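Local coordinates for double-stranded RNA-binding protein 1 (Arabidopsis thaliana, PDB 3ADJ) that binds double-stranded RNA and assists DICER-LIKE 1 in the accurate processing of primary and precursor transcripts into microRNAs in the nucleus, at residues L9-Y13 and A68-I72; T36-C40 and G51-K57. The contacts are given in a common frame with arbitrary orientation. Residues are numbered along the deposited sequence.

Interaction 1: residues L9-Y13 and A68-I72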
loop_
_atom_site.group_PDB
_atom_site.type_symbol
_atom_site.label_atom_id
_atom_site.label_comp_id
_atom_site.label_asym_id
_atom_site.label_seq_id
_atom_site.Cartn_x
_atom_site.Cartn_y
_atom_site.Cartn_z
ATOM N N LEU A 9 5.689 -0.585 10.810
ATOM C CA LEU A 9 6.685 0.474 10.722
ATOM C C LEU A 9 5.982 1.738 10.272
ATOM O O LEU A 9 6.368 2.840 10.657
ATOM C CB LEU A 9 7.776 0.115 9.717
ATOM C CG LEU A 9 8.950 -0.793 10.107
ATOM C CD1 LEU A 9 9.473 -1.482 8.849
ATOM C CD2 LEU A 9 10.075 -0.019 10.798
ATOM N N LEU A 10 4.932 1.554 9.467
ATOM C CA LEU A 10 4.116 2.651 8.951
ATOM C C LEU A 10 3.199 3.257 10.009
ATOM O O LEU A 10 2.793 4.404 9.894
ATOM C CB LEU A 10 3.284 2.194 7.748
ATOM C CG LEU A 10 3.978 1.592 6.527
ATOM C CD1 LEU A 10 2.953 0.955 5.627
ATOM C CD2 LEU A 10 4.754 2.624 5.766
ATOM N N GLN A 11 2.856 2.478 11.029
ATOM C CA GLN A 11 2.093 3.006 12.152
ATOM C C GLN A 11 3.061 3.790 13.028
ATOM O O GLN A 11 2.781 4.939 13.380
ATOM C CB GLN A 11 1.361 1.885 12.903
ATOM C CG GLN A 11 0.680 0.886 11.951
ATOM C CD GLN A 11 -0.508 0.135 12.542
ATOM O OE1 GLN A 11 -0.593 -0.088 13.762
ATOM N NE2 GLN A 11 -1.436 -0.288 11.662
ATOM N N GLU A 12 4.219 3.192 13.331
ATOM C CA GLU A 12 5.327 3.902 13.995
ATOM C C GLU A 12 5.603 5.246 13.320
ATOM O O GLU A 12 5.658 6.278 13.987
ATOM C CB GLU A 12 6.611 3.059 13.987
ATOM C CG GLU A 12 6.649 1.923 15.012
ATOM C CD GLU A 12 7.927 1.045 14.899
ATOM O OE1 GLU A 12 8.931 1.331 14.151
ATOM O OE2 GLU A 12 7.803 -0.102 15.577
ATOM N N TYR A 13 5.754 5.221 11.995
ATOM C CA TYR A 13 6.026 6.426 11.230
ATOM C C TYR A 13 4.853 7.385 11.229
ATOM O O TYR A 13 5.034 8.581 11.028
ATOM C CB TYR A 13 6.391 6.096 9.791
ATOM C CG TYR A 13 6.868 7.308 9.010
ATOM C CD1 TYR A 13 8.163 7.788 9.170
ATOM C CD2 TYR A 13 6.023 7.987 8.122
ATOM C CE1 TYR A 13 8.618 8.899 8.461
ATOM C CE2 TYR A 13 6.472 9.111 7.409
ATOM C CZ TYR A 13 7.776 9.553 7.591
ATOM O OH TYR A 13 8.262 10.646 6.920
ATOM N N ALA A 68 5.302 3.057 0.227
ATOM C CA ALA A 68 5.156 3.906 1.400
ATOM C C ALA A 68 6.434 4.083 2.218
ATOM O O ALA A 68 6.764 5.196 2.561
ATOM C CB ALA A 68 4.076 3.411 2.255
ATOM N N LEU A 69 7.160 3.005 2.513
ATOM C CA LEU A 69 8.346 3.082 3.374
ATOM C C LEU A 69 9.492 3.755 2.657
ATOM O O LEU A 69 10.306 4.445 3.274
ATOM C CB LEU A 69 8.815 1.697 3.808
ATOM C CG LEU A 69 7.969 0.802 4.725
ATOM C CD1 LEU A 69 8.382 -0.660 4.545
ATOM C CD2 LEU A 69 8.169 1.221 6.164
ATOM N N LEU A 70 9.572 3.548 1.348
ATOM C CA LEU A 70 10.772 3.955 0.625
ATOM C C LEU A 70 10.734 5.419 0.320
ATOM O O LEU A 70 11.777 6.064 0.182
ATOM C CB LEU A 70 10.962 3.141 -0.647
ATOM C CG LEU A 70 11.250 1.676 -0.355
ATOM C CD1 LEU A 70 11.547 0.997 -1.648
ATOM C CD2 LEU A 70 12.413 1.530 0.604
ATOM N N ALA A 71 9.521 5.925 0.204
ATOM C CA ALA A 71 9.282 7.327 0.005
ATOM C C ALA A 71 9.679 7.985 1.305
ATOM O O ALA A 71 10.501 8.890 1.324
ATOM C CB ALA A 71 7.816 7.543 -0.283
ATOM N N ILE A 72 9.103 7.479 2.391
ATOM C CA ILE A 72 9.387 7.902 3.749
ATOM C C ILE A 72 10.885 8.010 4.009
ATOM O O ILE A 72 11.365 9.070 4.372
ATOM C CB ILE A 72 8.757 6.904 4.747
ATOM C CG1 ILE A 72 7.265 7.169 4.905
ATOM C CG2 ILE A 72 9.469 6.944 6.100
ATOM C CD1 ILE A 72 6.525 5.960 5.391
#
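Two helical segments, L9-Y13 and A68-I72, pack side chain to side chain with no hydrogen bond between them. Their axes come within 10.9 Å and their directions differ by 42°, an oblique, roughly co-directional crossing that buries 309 Å². On each helix the contacting residues follow an i, i+1, i+4 pattern (L9, L10, Y13 and A68, L69, I72), as expected when a single helical face is used.

A68 opens the second segment with its CA-CB bond directed toward the other helix; its CB lies 3.7 Å from L10 CD2. At L69 the CA-CB bond runs sideways, but the side chain curves inward, so that L69 CD2 reaches both L9 CB and L10 CD2 at 3.7 Å. L70 and A71 fall on another side of the helix, and the next contact comes one turn after A68, at I72. Its CD1 meets L10 CD2 at 3.8 Å, while I72 CG2 sits over one face of the Y13 ring, a CH-pi contact, although the model is locally too tight here for the exact spacing to carry weight.

A68 lies where two packings meet, since it also touches Y49 of strand 47-50, as does A71. In this second double-stranded RNA-binding domain of the protein, both helices lie on one face of the three-stranded sheet, the alpha-beta-beta-beta-alpha fold.

Interaction 2: residues T36-C40 and G51-K57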
loop_
_atom_site.group_PDB
_atom_site.type_symbol
_atom_site.label_atom_id
_atom_site.label_comp_id
_atom_site.label_asym_id
_atom_site.label_seq_id
_atom_site.Cartn_x
_atom_site.Cartn_y
_atom_site.Cartn_z
ATOM N N THR A 36 -7.090 -11.119 -13.630
ATOM C CA THR A 36 -7.456 -10.253 -12.518
ATOM C C THR A 36 -6.196 -9.692 -11.846
ATOM O O THR A 36 -5.341 -10.428 -11.379
ATOM C CB THR A 36 -8.371 -10.995 -11.517
ATOM O OG1 THR A 36 -9.573 -11.384 -12.187
ATOM C CG2 THR A 36 -8.751 -10.123 -10.328
ATOM N N GLN A 37 -6.082 -8.371 -11.811
ATOM C CA GLN A 37 -4.903 -7.737 -11.269
ATOM C C GLN A 37 -5.351 -6.699 -10.253
ATOM O O GLN A 37 -6.124 -5.803 -10.607
ATOM C CB GLN A 37 -4.144 -7.092 -12.414
ATOM C CG GLN A 37 -2.691 -6.762 -12.139
ATOM C CD GLN A 37 -1.949 -6.365 -13.421
ATOM O OE1 GLN A 37 -1.205 -7.174 -14.010
ATOM N NE2 GLN A 37 -2.160 -5.118 -13.862
ATOM N N PHE A 38 -4.889 -6.843 -9.002
ATOM C CA PHE A 38 -5.255 -5.960 -7.878
ATOM C C PHE A 38 -4.232 -4.855 -7.689
ATOM O O PHE A 38 -3.061 -5.140 -7.577
ATOM C CB PHE A 38 -5.328 -6.732 -6.553
ATOM C CG PHE A 38 -6.032 -8.054 -6.634
ATOM C CD1 PHE A 38 -5.314 -9.229 -6.833
ATOM C CD2 PHE A 38 -7.410 -8.140 -6.481
ATOM C CE1 PHE A 38 -5.953 -10.464 -6.904
ATOM C CE2 PHE A 38 -8.050 -9.374 -6.556
ATOM C CZ PHE A 38 -7.315 -10.535 -6.772
ATOM N N THR A 39 -4.656 -3.601 -7.635
ATOM C CA THR A 39 -3.763 -2.526 -7.232
ATOM C C THR A 39 -4.185 -2.105 -5.827
ATOM O O THR A 39 -5.385 -1.902 -5.577
ATOM C CB THR A 39 -3.876 -1.325 -8.179
ATOM O OG1 THR A 39 -3.678 -1.753 -9.528
ATOM C CG2 THR A 39 -2.852 -0.292 -7.869
ATOM N N CYS A 40 -3.232 -1.995 -4.906
ATOM C CA CYS A 40 -3.546 -1.677 -3.520
ATOM C C CYS A 40 -2.985 -0.338 -3.189
ATOM O O CYS A 40 -2.010 0.088 -3.787
ATOM C CB CYS A 40 -2.968 -2.707 -2.545
ATOM S SG CYS A 40 -3.935 -4.235 -2.394
ATOM N N GLY A 51 0.738 0.775 -4.951
ATOM C CA GLY A 51 1.513 -0.402 -5.309
ATOM C C GLY A 51 1.437 -0.744 -6.776
ATOM O O GLY A 51 0.516 -0.330 -7.478
ATOM N N ALA A 52 2.416 -1.515 -7.226
ATOM C CA ALA A 52 2.437 -2.094 -8.548
ATOM C C ALA A 52 1.236 -2.995 -8.725
ATOM O O ALA A 52 0.678 -3.471 -7.769
ATOM C CB ALA A 52 3.703 -2.902 -8.697
ATOM N N ALA A 53 0.829 -3.219 -9.964
ATOM C CA ALA A 53 -0.277 -4.114 -10.258
ATOM C C ALA A 53 0.261 -5.538 -10.290
ATOM O O ALA A 53 1.318 -5.799 -10.894
ATOM C CB ALA A 53 -0.870 -3.745 -11.569
ATOM N N THR A 54 -0.435 -6.453 -9.610
ATOM C CA THR A 54 -0.011 -7.865 -9.526
ATOM C C THR A 54 -1.235 -8.764 -9.445
ATOM O O THR A 54 -2.323 -8.272 -9.222
ATOM C CB THR A 54 0.915 -8.131 -8.295
ATOM O OG1 THR A 54 0.158 -8.043 -7.084
ATOM C CG2 THR A 54 2.056 -7.132 -8.228
ATOM N N ARG A 55 -1.080 -10.071 -9.633
ATOM C CA ARG A 55 -2.207 -10.997 -9.415
ATOM C C ARG A 55 -1.987 -11.788 -8.147
ATOM O O ARG A 55 -1.422 -12.885 -8.165
ATOM C CB ARG A 55 -2.458 -11.942 -10.600
ATOM C CG ARG A 55 -3.637 -12.918 -10.370
ATOM C CD ARG A 55 -3.932 -13.739 -11.619
ATOM N NE ARG A 55 -5.049 -14.668 -11.443
ATOM C CZ ARG A 55 -5.506 -15.498 -12.387
ATOM N NH1 ARG A 55 -4.958 -15.519 -13.605
ATOM N NH2 ARG A 55 -6.524 -16.311 -12.116
ATOM N N THR A 56 -2.417 -11.170 -7.054
ATOM C CA THR A 56 -2.479 -11.695 -5.678
ATOM C C THR A 56 -2.380 -10.484 -4.775
ATOM O O THR A 56 -1.562 -9.597 -5.000
ATOM C CB THR A 56 -1.464 -12.862 -5.280
ATOM O OG1 THR A 56 -1.484 -13.065 -3.860
ATOM C CG2 THR A 56 -0.042 -12.578 -5.708
ATOM N N LYS A 57 -3.253 -10.443 -3.778
ATOM C CA LYS A 57 -3.376 -9.286 -2.928
ATOM C C LYS A 57 -2.166 -9.088 -2.027
ATOM O O LYS A 57 -1.771 -7.956 -1.804
ATOM C CB LYS A 57 -4.633 -9.405 -2.089
ATOM C CG LYS A 57 -5.247 -8.091 -1.643
ATOM C CD LYS A 57 -6.315 -8.470 -0.638
ATOM C CE LYS A 57 -7.065 -7.272 -0.130
ATOM N NZ LYS A 57 -8.083 -7.778 0.901
#
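Backbone hydrogen bonding ties the start of strand 36-44 to the segment that leads from strand 47-50 to helix 57-73. G51 N donates to C40 O (3.1 Å, 165° at the hydrogen), and F38 N donates to T54 O (2.9 Å, 142°). F38 and T54 form one isolated antiparallel bridge, a hydrogen-bonded pair with CA atoms 5.8 Å apart. T54 O also receives a CA-H...O contact from Q37 CA at 3.3 Å. CA separations of 4.6 Å for Q37-R55 and 4.9 Å for T39-A53 confirm that the chains stay alongside each other between and beyond these bonds.

Van der Waals contacts fill in around the backbone. T39 CG2 lies 3.4 Å from G51 O, R55 CG 3.2 Å from T36 O, and C40 SG 4.1 Å from K57 CG. The CA-CB bond of F38 runs sideways, but the end of its ring comes nearer the other segment, with T56 N at its edge, 3.5 Å from F38 CD1.

T56 occupies the N-cap position of helix 57-73, and T54 OG1 makes a weak 3.1 Å hydrogen bond to T56 O. Near the helix start, T54 rests on D59 and A60, while on the far side of the strand Q37 and T39 bond through their backbones to V29 and Q27.

In related domains, basic residues at this helix start contact RNA phosphates; K57 may act in the same way, though no RNA is present here. Both hydrogen bonds across the contact are main chain to main chain, while side chains such as F38, R55 and K57 contribute packing.

In the fold
Interaction 1 is partly buried, two of its six touching residues being buried and one exposed; interaction 2 is a surface contact, with two of twelve buried (C40, G51) and five exposed. Yet interaction 2 covers more area, 540 against 309 Å². The chemistry differs with the elements joined: two helices meet through apolar side chains, while a strand and a connecting segment lie close enough for backbone hydrogen bonds. Their centres are 20 Å apart on opposite sides of the chain's centre. Helix 57-73 links them, with K57 at its beginning in interaction 2 and A68-I72 near its end in interaction 1. Along the sequence, interaction 2 is nested within the loop closed by interaction 1.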